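PDB 4WIA: putative flagella-related protein H from Methanocaldococcus jannaschii DSM 2661, which probably binds ATP and magnesium as a component of the archaellum and may regulate assembly of the archaeal flagellum. Local coordinates for residues Asn75-Tyr79 with Val219-Ile225; Ile20-His26 with Tyr204-Ser210; Leu6-Leu11 with Gln53-Ser57. All coordinates share one frame; numbering follows the deposited sequence.

Interaction 1: Asn75-Tyr79 with Val219-Ile225; sequences NSLNY and VEPKIGI
Lys222 bends back at chi2, chi3 (-92°) and chi4, which curls its ammonium group round to Asn78, while Tyr79 sets its ring anti to its own carbonyl carbon (chi1 -68°) and aims the hydroxyl at Ile225. Lys222 NZ makes a short hydrogen bond to Asn78 OD1 (2.5 Å), arriving tilted from the amide carbonyl plane. The backbone joins in: Lys222 N donates to Ser76 O at 2.8 Å, in the carbonyl plane. At the other end Ile225 N donates to Tyr79 OH (3.1 Å), and a water at the ring edge bridges Tyr79 OH and Ile225 O. Ile225 CD1 lies at the same edge, 3.3 Å from Tyr79 OH. Between these grips Leu77 CD2 packs on Val219 CG1 at 3.7 Å. Gly224 passes so close to Tyr79 OH that any side chain would collide with it. Behind, Ile225 rests on Val42 and Tyr79 on Arg46, both of helix 40-53; by similarity Val42 binds ATP. The Schellman end of helix 67-76 is thus seated against a hairpin with a classic beta bulge, Ile223 and Gly224 both facing Glu220, at the edge of the central sheet of a KaiC-like P-loop NTPase fold.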
loop_
_atom_site.group_PDB
_atom_site.type_symbol
_atom_site.label_atom_id
_atom_site.label_comp_id
_atom_site.label_asym_id
_atom_site.label_seq_id
_atom_site.Cartn_x
_atom_site.Cartn_y
_atom_site.Cartn_z
ATOM N N ASN A 75 2.056 3.057 19.576
ATOM C CA ASN A 75 2.435 1.666 19.656
ATOM C C ASN A 75 1.384 0.824 20.409
ATOM O O ASN A 75 1.140 -0.345 20.075
ATOM C CB ASN A 75 3.788 1.539 20.358
ATOM C CG ASN A 75 4.210 0.113 20.472
ATOM O OD1 ASN A 75 4.174 -0.463 21.547
ATOM N ND2 ASN A 75 4.633 -0.455 19.379
ATOM N N SER A 76 0.762 1.435 21.417
ATOM C CA SER A 76 -0.190 0.737 22.271
ATOM C C SER A 76 -1.435 0.355 21.457
ATOM O O SER A 76 -2.042 -0.640 21.733
ATOM C CB SER A 76 -0.629 1.593 23.450
ATOM O OG SER A 76 -1.458 2.675 23.010
ATOM N N LEU A 77 -1.753 1.154 20.454
ATOM C CA LEU A 77 -2.828 0.874 19.523
ATOM C C LEU A 77 -2.398 0.058 18.298
ATOM O O LEU A 77 -3.222 -0.252 17.404
ATOM C CB LEU A 77 -3.411 2.201 19.029
ATOM C CG LEU A 77 -3.944 3.055 20.176
ATOM C CD1 LEU A 77 -4.446 4.380 19.680
ATOM C CD2 LEU A 77 -5.035 2.377 20.973
ATOM N N ASN A 78 -1.134 -0.329 18.240
ATOM C CA ASN A 78 -0.663 -0.984 17.059
ATOM C C ASN A 78 -0.832 -0.151 15.820
ATOM O O ASN A 78 -1.120 -0.654 14.744
ATOM C CB ASN A 78 -1.407 -2.302 16.887
ATOM C CG ASN A 78 -0.475 -3.388 16.470
ATOM O OD1 ASN A 78 0.087 -4.162 17.325
ATOM N ND2 ASN A 78 -0.130 -3.346 15.203
ATOM N N TYR A 79 -0.601 1.152 15.980
ATOM C CA TYR A 79 -0.516 2.058 14.884
ATOM C C TYR A 79 0.892 2.596 14.896
ATOM O O TYR A 79 1.072 3.825 14.835
ATOM C CB TYR A 79 -1.441 3.279 15.082
ATOM C CG TYR A 79 -2.915 3.051 15.039
ATOM C CD1 TYR A 79 -3.473 2.006 14.296
ATOM C CD2 TYR A 79 -3.770 3.859 15.776
ATOM C CE1 TYR A 79 -4.830 1.816 14.238
ATOM C CE2 TYR A 79 -5.142 3.639 15.770
ATOM C CZ TYR A 79 -5.658 2.621 14.988
ATOM O OH TYR A 79 -7.013 2.378 14.982
ATOM N N VAL A 219 -11.981 1.315 22.093
ATOM C CA VAL A 219 -10.557 1.389 21.858
ATOM C C VAL A 219 -9.969 0.124 22.451
ATOM O O VAL A 219 -10.127 -0.119 23.634
ATOM C CB VAL A 219 -9.962 2.659 22.499
ATOM C CG1 VAL A 219 -8.452 2.697 22.305
ATOM C CG2 VAL A 219 -10.617 3.924 21.915
ATOM N N GLU A 220 -9.307 -0.687 21.623
ATOM C CA GLU A 220 -8.809 -1.985 22.076
ATOM C C GLU A 220 -7.290 -2.017 22.001
ATOM O O GLU A 220 -6.696 -1.572 20.981
ATOM C CB GLU A 220 -9.405 -3.154 21.233
ATOM C CG GLU A 220 -10.909 -3.402 21.377
ATOM C CD GLU A 220 -11.349 -3.979 22.699
ATOM O OE1 GLU A 220 -10.523 -4.098 23.624
ATOM O OE2 GLU A 220 -12.546 -4.330 22.788
ATOM N N PRO A 221 -6.647 -2.514 23.080
ATOM C CA PRO A 221 -5.175 -2.694 23.089
ATOM C C PRO A 221 -4.689 -3.448 21.838
ATOM O O PRO A 221 -5.284 -4.486 21.475
ATOM C CB PRO A 221 -4.898 -3.516 24.378
ATOM C CG PRO A 221 -6.117 -3.394 25.221
ATOM C CD PRO A 221 -7.269 -2.895 24.369
ATOM N N LYS A 222 -3.672 -2.884 21.163
ATOM C CA LYS A 222 -2.983 -3.519 20.010
ATOM C C LYS A 222 -3.868 -3.759 18.770
ATOM O O LYS A 222 -3.540 -4.592 17.881
ATOM C CB LYS A 222 -2.299 -4.834 20.453
ATOM C CG LYS A 222 -1.368 -4.703 21.639
ATOM C CD LYS A 222 -0.257 -3.683 21.390
ATOM C CE LYS A 222 1.020 -4.319 20.795
ATOM N NZ LYS A 222 1.452 -3.871 19.420
ATOM N N ILE A 223 -4.993 -3.036 18.742
ATOM C CA ILE A 223 -5.877 -2.962 17.583
ATOM C C ILE A 223 -6.143 -1.487 17.260
ATOM O O ILE A 223 -5.943 -1.020 16.136
ATOM C CB ILE A 223 -7.232 -3.657 17.874
ATOM C CG1 ILE A 223 -7.020 -5.151 18.121
ATOM C CG2 ILE A 223 -8.234 -3.381 16.740
ATOM C CD1 ILE A 223 -8.261 -5.881 18.608
ATOM N N GLY A 224 -6.534 -0.741 18.293
ATOM C CA GLY A 224 -6.913 0.639 18.142
ATOM C C GLY A 224 -8.419 0.607 18.146
ATOM O O GLY A 224 -9.045 -0.061 18.973
ATOM N N ILE A 225 -8.976 1.377 17.227
ATOM C CA ILE A 225 -10.383 1.477 17.051
ATOM C C ILE A 225 -10.882 0.094 16.588
ATOM O O ILE A 225 -10.483 -0.378 15.526
ATOM C CB ILE A 225 -10.684 2.511 15.935
ATOM C CG1 ILE A 225 -10.500 3.921 16.387
ATOM C CG2 ILE A 225 -12.118 2.475 15.471
ATOM C CD1 ILE A 225 -9.099 4.167 16.778
HETATM O O HOH W 1 -8.526 0.339 13.875
#

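Interaction 2: Ile20-His26 with Tyr204-Ser210; sequences IGGGIPH and YNMAPGS
Tyr204 reaches across to the Ile20-His26 loop with its hydroxyl, and here the packing is tightest. Its ring stands anti to the backbone N (chi1 -161°), which carries OH to Ile20 O for a 2.8 Å hydrogen bond lying in the carbonyl plane. Gly23 O also comes within 3.1 Å of Tyr204 OH, but at an angle too poor for a bond. Pro25 borders the ring at its edge, with CD 3.8 Å from Tyr204 CE1, while the CA of Ala207 sits over the centre of one ring face. Tyr211 meets the ring edge-to-face, and Met182 of strand 182-191 touches it too. Pro25 is wedged further by Met206 O, 3.3 Å from its CG, and by Pro208, whose ring crosses it at about a right angle.

Towards solvent the contact thins out. Met206, present as selenomethionine, is exposed, and its CE comes only to 4.0 Å from His26 O. At the other end exposed Ser210 contributes just its carbonyl, to which Gly21 CA makes a C-H...O contact of 3.3 Å. Gly21 has no side chain to obstruct this approach; a CB there would clash with Gly209 O.

Two backbone devices shape the surfaces: a type II turn from Tyr204 to Ala207, closed by a weak bond, and a Schellman motif with Gly21 as its C-prime residue, ending helix 16-19. The contact seats the loop between antiparallel strands 194-204 and 214-220 on the glycine-rich turn before strand 24-25.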
loop_
_atom_site.group_PDB
_atom_site.type_symbol
_atom_site.label_atom_id
_atom_site.label_comp_id
_atom_site.label_asym_id
_atom_site.label_seq_id
_atom_site.Cartn_x
_atom_site.Cartn_y
_atom_site.Cartn_z
ATOM N N ILE A 20 -17.260 6.147 6.280
ATOM C CA ILE A 20 -17.143 7.574 5.943
ATOM C C ILE A 20 -17.309 7.810 4.434
ATOM O O ILE A 20 -17.148 8.943 3.957
ATOM C CB ILE A 20 -15.846 8.153 6.382
ATOM C CG1 ILE A 20 -14.679 7.513 5.650
ATOM C CG2 ILE A 20 -15.725 8.012 7.883
ATOM C CD1 ILE A 20 -13.393 8.255 5.941
ATOM N N GLY A 21 -17.776 6.778 3.723
ATOM C CA GLY A 21 -18.236 6.911 2.324
ATOM C C GLY A 21 -17.130 6.701 1.332
ATOM O O GLY A 21 -17.323 7.015 0.176
ATOM N N GLY A 22 -15.998 6.131 1.764
ATOM C CA GLY A 22 -14.892 5.795 0.861
ATOM C C GLY A 22 -13.555 6.367 1.254
ATOM O O GLY A 22 -12.520 5.823 0.897
ATOM N N GLY A 23 -13.563 7.523 1.929
ATOM C CA GLY A 23 -12.364 8.248 2.247
ATOM C C GLY A 23 -12.724 9.632 2.748
ATOM O O GLY A 23 -13.903 9.949 2.933
ATOM N N ILE A 24 -11.714 10.474 2.943
ATOM C CA ILE A 24 -11.939 11.801 3.398
ATOM C C ILE A 24 -11.729 12.727 2.199
ATOM O O ILE A 24 -10.736 12.591 1.519
ATOM C CB ILE A 24 -10.933 12.158 4.479
ATOM C CG1 ILE A 24 -11.158 11.331 5.735
ATOM C CG2 ILE A 24 -11.031 13.656 4.812
ATOM C CD1 ILE A 24 -12.444 11.647 6.480
ATOM N N PRO A 25 -12.706 13.604 1.898
ATOM C CA PRO A 25 -12.503 14.487 0.748
ATOM C C PRO A 25 -11.368 15.454 0.981
ATOM O O PRO A 25 -11.224 16.061 2.064
ATOM C CB PRO A 25 -13.826 15.257 0.615
ATOM C CG PRO A 25 -14.823 14.436 1.345
ATOM C CD PRO A 25 -14.060 13.745 2.461
ATOM N N HIS A 26 -10.541 15.569 -0.028
ATOM C CA HIS A 26 -9.581 16.660 -0.080
ATOM C C HIS A 26 -10.270 18.014 0.194
ATOM O O HIS A 26 -11.393 18.217 -0.208
ATOM C CB HIS A 26 -8.842 16.630 -1.427
ATOM C CG HIS A 26 -7.749 15.604 -1.457
ATOM N ND1 HIS A 26 -7.716 14.547 -2.334
ATOM C CD2 HIS A 26 -6.654 15.471 -0.685
ATOM C CE1 HIS A 26 -6.666 13.784 -2.083
ATOM N NE2 HIS A 26 -5.998 14.335 -1.094
ATOM N N TYR A 204 -21.495 16.775 6.870
ATOM C CA TYR A 204 -20.493 16.199 6.011
ATOM C C TYR A 204 -20.648 16.761 4.633
ATOM O O TYR A 204 -21.225 16.134 3.766
ATOM C CB TYR A 204 -20.659 14.654 5.969
ATOM C CG TYR A 204 -19.446 13.840 5.480
ATOM C CD1 TYR A 204 -18.287 14.456 5.044
ATOM C CD2 TYR A 204 -19.501 12.449 5.430
ATOM C CE1 TYR A 204 -17.206 13.699 4.590
ATOM C CE2 TYR A 204 -18.454 11.686 4.981
ATOM C CZ TYR A 204 -17.295 12.302 4.565
ATOM O OH TYR A 204 -16.217 11.537 4.139
ATOM N N ASN A 205 -20.144 17.963 4.406
ATOM C CA ASN A 205 -20.114 18.531 3.060
ATOM C C ASN A 205 -19.158 17.708 2.209
ATOM O O ASN A 205 -18.054 17.285 2.663
ATOM C CB ASN A 205 -19.579 19.952 3.061
ATOM C CG ASN A 205 -20.380 20.900 3.928
ATOM O OD1 ASN A 205 -21.540 20.678 4.216
ATOM N ND2 ASN A 205 -19.722 21.987 4.370
HETATM N N MSE A 206 -19.518 17.590 0.956
HETATM C CA MSE A 206 -18.732 16.880 -0.043
HETATM C C MSE A 206 -18.659 15.403 0.285
HETATM O O MSE A 206 -17.721 14.670 -0.165
HETATM C CB MSE A 206 -17.331 17.457 -0.209
HETATM C CG MSE A 206 -17.187 18.967 -0.009
HETATM SE SE MSE A 206 -15.297 19.480 -0.286
HETATM C CE MSE A 206 -14.674 19.703 1.561
ATOM N N ALA A 207 -19.637 14.938 1.075
ATOM C CA ALA A 207 -19.686 13.513 1.446
ATOM C C ALA A 207 -19.504 12.753 0.171
ATOM O O ALA A 207 -20.234 12.974 -0.777
ATOM C CB ALA A 207 -21.019 13.183 2.081
ATOM N N PRO A 208 -18.478 11.934 0.092
ATOM C CA PRO A 208 -18.128 11.225 -1.138
ATOM C C PRO A 208 -18.963 10.013 -1.440
ATOM O O PRO A 208 -18.792 9.394 -2.499
ATOM C CB PRO A 208 -16.752 10.712 -0.834
ATOM C CG PRO A 208 -16.786 10.468 0.614
ATOM C CD PRO A 208 -17.578 11.575 1.195
ATOM N N GLY A 209 -19.869 9.662 -0.547
ATOM C CA GLY A 209 -20.776 8.543 -0.794
ATOM C C GLY A 209 -21.594 8.296 0.436
ATOM O O GLY A 209 -21.421 8.995 1.465
ATOM N N SER A 210 -22.461 7.300 0.336
ATOM C CA SER A 210 -23.319 6.936 1.427
ATOM C C SER A 210 -22.461 6.683 2.654
ATOM O O SER A 210 -21.395 6.082 2.540
ATOM C CB SER A 210 -24.091 5.691 1.050
ATOM O OG SER A 210 -25.128 5.520 1.971
#

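Interaction 3: Leu6-Leu11 with Gln53-Ser57; sequences LARIDL and QNRYS. With SO4 (sulfate ion), chain J.
Asn54 and Tyr56 meet the Leu6-Leu11 segment from the Schellman motif that ends helix 40-53, the helix following the P-loop. Asn54 ND2 donates to Asp10 O (3.1 Å, 159° at the hydrogen), with the acceptor close to the amide plane, while Asn54 CB lies 3.5 Å from Arg8 O. Tyr56 lays one ring face under the methyl of Ala7, whose CB is 4.0 Å from Tyr56 CZ; Arg8 N gives Tyr56 OH a weak bond of 3.4 Å. Leu11 CD2 touches Gln53 CG, the side chains crossing at about a right angle.

In the next shell, Gly50 O takes a second hydrogen bond from Asn54 ND2 and fixes the amide's rotation. With an alanine here, Asp10 O and Gly50 O would probably lose their shared donor and the Leu6-Leu11 segment sit less firmly against the helix end. The turn itself rests on Arg55, the C-prime residue with positive phi (77°), and on Tyr56 N bonding to Phe51 O.

Farther out, Gln53 OE1 accepts from Arg55 of the second subunit, and Tyr56 O from Ser12 of the third. Arg55 of this chain meets a sulfate, probably from the crystallisation liquor, its NH2 hydrogen-bonding to sulfate O2 (2.6 Å).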
loop_
_atom_site.group_PDB
_atom_site.type_symbol
_atom_site.label_atom_id
_atom_site.label_comp_id
_atom_site.label_asym_id
_atom_site.label_seq_id
_atom_site.Cartn_x
_atom_site.Cartn_y
_atom_site.Cartn_z
ATOM N N LEU A 6 -10.441 12.086 -3.299
ATOM C CA LEU A 6 -10.635 11.330 -2.040
ATOM C C LEU A 6 -9.346 10.863 -1.437
ATOM O O LEU A 6 -8.605 10.115 -2.046
ATOM C CB LEU A 6 -11.510 10.089 -2.312
ATOM C CG LEU A 6 -12.604 9.800 -1.294
ATOM C CD1 LEU A 6 -13.590 10.956 -1.332
ATOM C CD2 LEU A 6 -13.353 8.490 -1.603
ATOM N N ALA A 7 -9.074 11.272 -0.222
ATOM C CA ALA A 7 -7.926 10.775 0.439
ATOM C C ALA A 7 -8.272 9.475 1.188
ATOM O O ALA A 7 -9.226 9.441 1.937
ATOM C CB ALA A 7 -7.431 11.799 1.419
ATOM N N ARG A 8 -7.460 8.449 0.981
ATOM C CA ARG A 8 -7.704 7.119 1.528
ATOM C C ARG A 8 -7.109 6.887 2.884
ATOM O O ARG A 8 -6.019 7.355 3.208
ATOM C CB ARG A 8 -7.216 6.138 0.547
ATOM C CG ARG A 8 -7.981 6.289 -0.767
ATOM C CD ARG A 8 -8.012 4.969 -1.477
ATOM N NE ARG A 8 -9.297 4.278 -1.257
ATOM C CZ ARG A 8 -9.496 2.987 -1.487
ATOM N NH1 ARG A 8 -8.480 2.227 -1.903
ATOM N NH2 ARG A 8 -10.692 2.436 -1.249
ATOM N N ILE A 9 -7.906 6.274 3.720
ATOM C CA ILE A 9 -7.544 5.960 5.066
ATOM C C ILE A 9 -7.652 4.426 5.339
ATOM O O ILE A 9 -7.567 4.001 6.502
ATOM C CB ILE A 9 -8.450 6.700 6.070
ATOM C CG1 ILE A 9 -9.915 6.432 5.764
ATOM C CG2 ILE A 9 -8.201 8.187 6.018
ATOM C CD1 ILE A 9 -10.737 6.065 6.968
ATOM N N ASP A 10 -7.753 3.639 4.285
ATOM C CA ASP A 10 -8.045 2.227 4.391
ATOM C C ASP A 10 -7.055 1.422 5.187
ATOM O O ASP A 10 -5.897 1.483 4.936
ATOM C CB ASP A 10 -8.004 1.610 3.008
ATOM C CG ASP A 10 -8.778 2.359 2.000
ATOM O OD1 ASP A 10 -9.042 3.540 2.125
ATOM O OD2 ASP A 10 -9.112 1.747 1.025
ATOM N N LEU A 11 -7.555 0.590 6.080
ATOM C CA LEU A 11 -6.788 -0.457 6.705
ATOM C C LEU A 11 -7.479 -1.801 6.628
ATOM O O LEU A 11 -8.710 -1.897 6.604
ATOM C CB LEU A 11 -6.602 -0.096 8.183
ATOM C CG LEU A 11 -5.931 1.223 8.512
ATOM C CD1 LEU A 11 -5.849 1.389 10.008
ATOM C CD2 LEU A 11 -4.530 1.278 7.952
ATOM N N GLN A 53 -0.354 5.175 5.989
ATOM C CA GLN A 53 -0.198 3.880 5.334
ATOM C C GLN A 53 -0.592 3.977 3.881
ATOM O O GLN A 53 -0.141 3.188 3.067
ATOM C CB GLN A 53 -1.085 2.827 6.030
ATOM C CG GLN A 53 -0.602 2.448 7.412
ATOM C CD GLN A 53 0.739 1.805 7.322
ATOM O OE1 GLN A 53 0.944 0.886 6.558
ATOM N NE2 GLN A 53 1.647 2.274 8.065
ATOM N N ASN A 54 -1.457 4.921 3.541
ATOM C CA ASN A 54 -1.834 5.097 2.147
ATOM C C ASN A 54 -1.014 6.156 1.396
ATOM O O ASN A 54 -1.447 6.642 0.376
ATOM C CB ASN A 54 -3.332 5.369 2.066
ATOM C CG ASN A 54 -4.116 4.109 2.338
ATOM O OD1 ASN A 54 -4.361 3.361 1.443
ATOM N ND2 ASN A 54 -4.518 3.889 3.573
ATOM N N ARG A 55 0.158 6.484 1.931
ATOM C CA ARG A 55 1.190 7.297 1.245
ATOM C C ARG A 55 0.877 8.793 1.229
ATOM O O ARG A 55 1.392 9.516 0.396
ATOM C CB ARG A 55 1.462 6.805 -0.175
ATOM C CG ARG A 55 1.747 5.305 -0.287
ATOM C CD ARG A 55 3.018 4.948 0.458
ATOM N NE ARG A 55 3.176 3.524 0.526
ATOM C CZ ARG A 55 4.246 2.874 0.989
ATOM N NH1 ARG A 55 4.212 1.553 1.032
ATOM N NH2 ARG A 55 5.353 3.484 1.343
ATOM N N TYR A 56 0.072 9.237 2.188
ATOM C CA TYR A 56 -0.045 10.661 2.514
ATOM C C TYR A 56 0.932 11.080 3.662
ATOM O O TYR A 56 1.469 10.246 4.373
ATOM C CB TYR A 56 -1.471 11.012 2.889
ATOM C CG TYR A 56 -2.477 10.650 1.815
ATOM C CD1 TYR A 56 -2.751 11.529 0.784
ATOM C CD2 TYR A 56 -3.130 9.416 1.819
ATOM C CE1 TYR A 56 -3.647 11.224 -0.210
ATOM C CE2 TYR A 56 -4.031 9.085 0.828
ATOM C CZ TYR A 56 -4.284 9.982 -0.177
ATOM O OH TYR A 56 -5.167 9.727 -1.129
ATOM N N SER A 57 1.213 12.379 3.756
ATOM C CA SER A 57 2.031 12.899 4.812
ATOM C C SER A 57 1.115 13.581 5.816
ATOM O O SER A 57 0.071 14.047 5.447
ATOM C CB SER A 57 3.034 13.891 4.272
ATOM O OG SER A 57 2.396 14.932 3.526
HETATM S S SO4 J . 7.071 6.203 2.815
HETATM O O1 SO4 J . 8.159 5.323 2.274
HETATM O O2 SO4 J . 5.810 5.983 2.020
HETATM O O3 SO4 J . 6.702 6.111 4.213
HETATM O O4 SO4 J . 7.580 7.602 2.537
#

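From the N terminus, Leu6-Leu11 comes first and Ile20-His26 second. Interaction 3 closes at Gln53-Ser57, before Asn75-Tyr79 opens interaction 1; these two are therefore in series. Interaction 2 crosses both: it opens within the loop of interaction 3 and closes at Tyr204-Ser210, shortly before Val219-Ile225 completes interaction 1. Interactions 2 and 3 touch directly, their centres 14 Å apart: Ile24 O and Ala7 N probably hydrogen-bond at 2.7 Å between the neighbouring strands 24-25 and 6-7, and Pro208 packs on Leu6. Together the three tie the N-terminal segment, the ends of helices 40-53 and 67-76, and the C-terminal antiparallel strands into one domain, and interactions 1 and 3 also reach the second subunit.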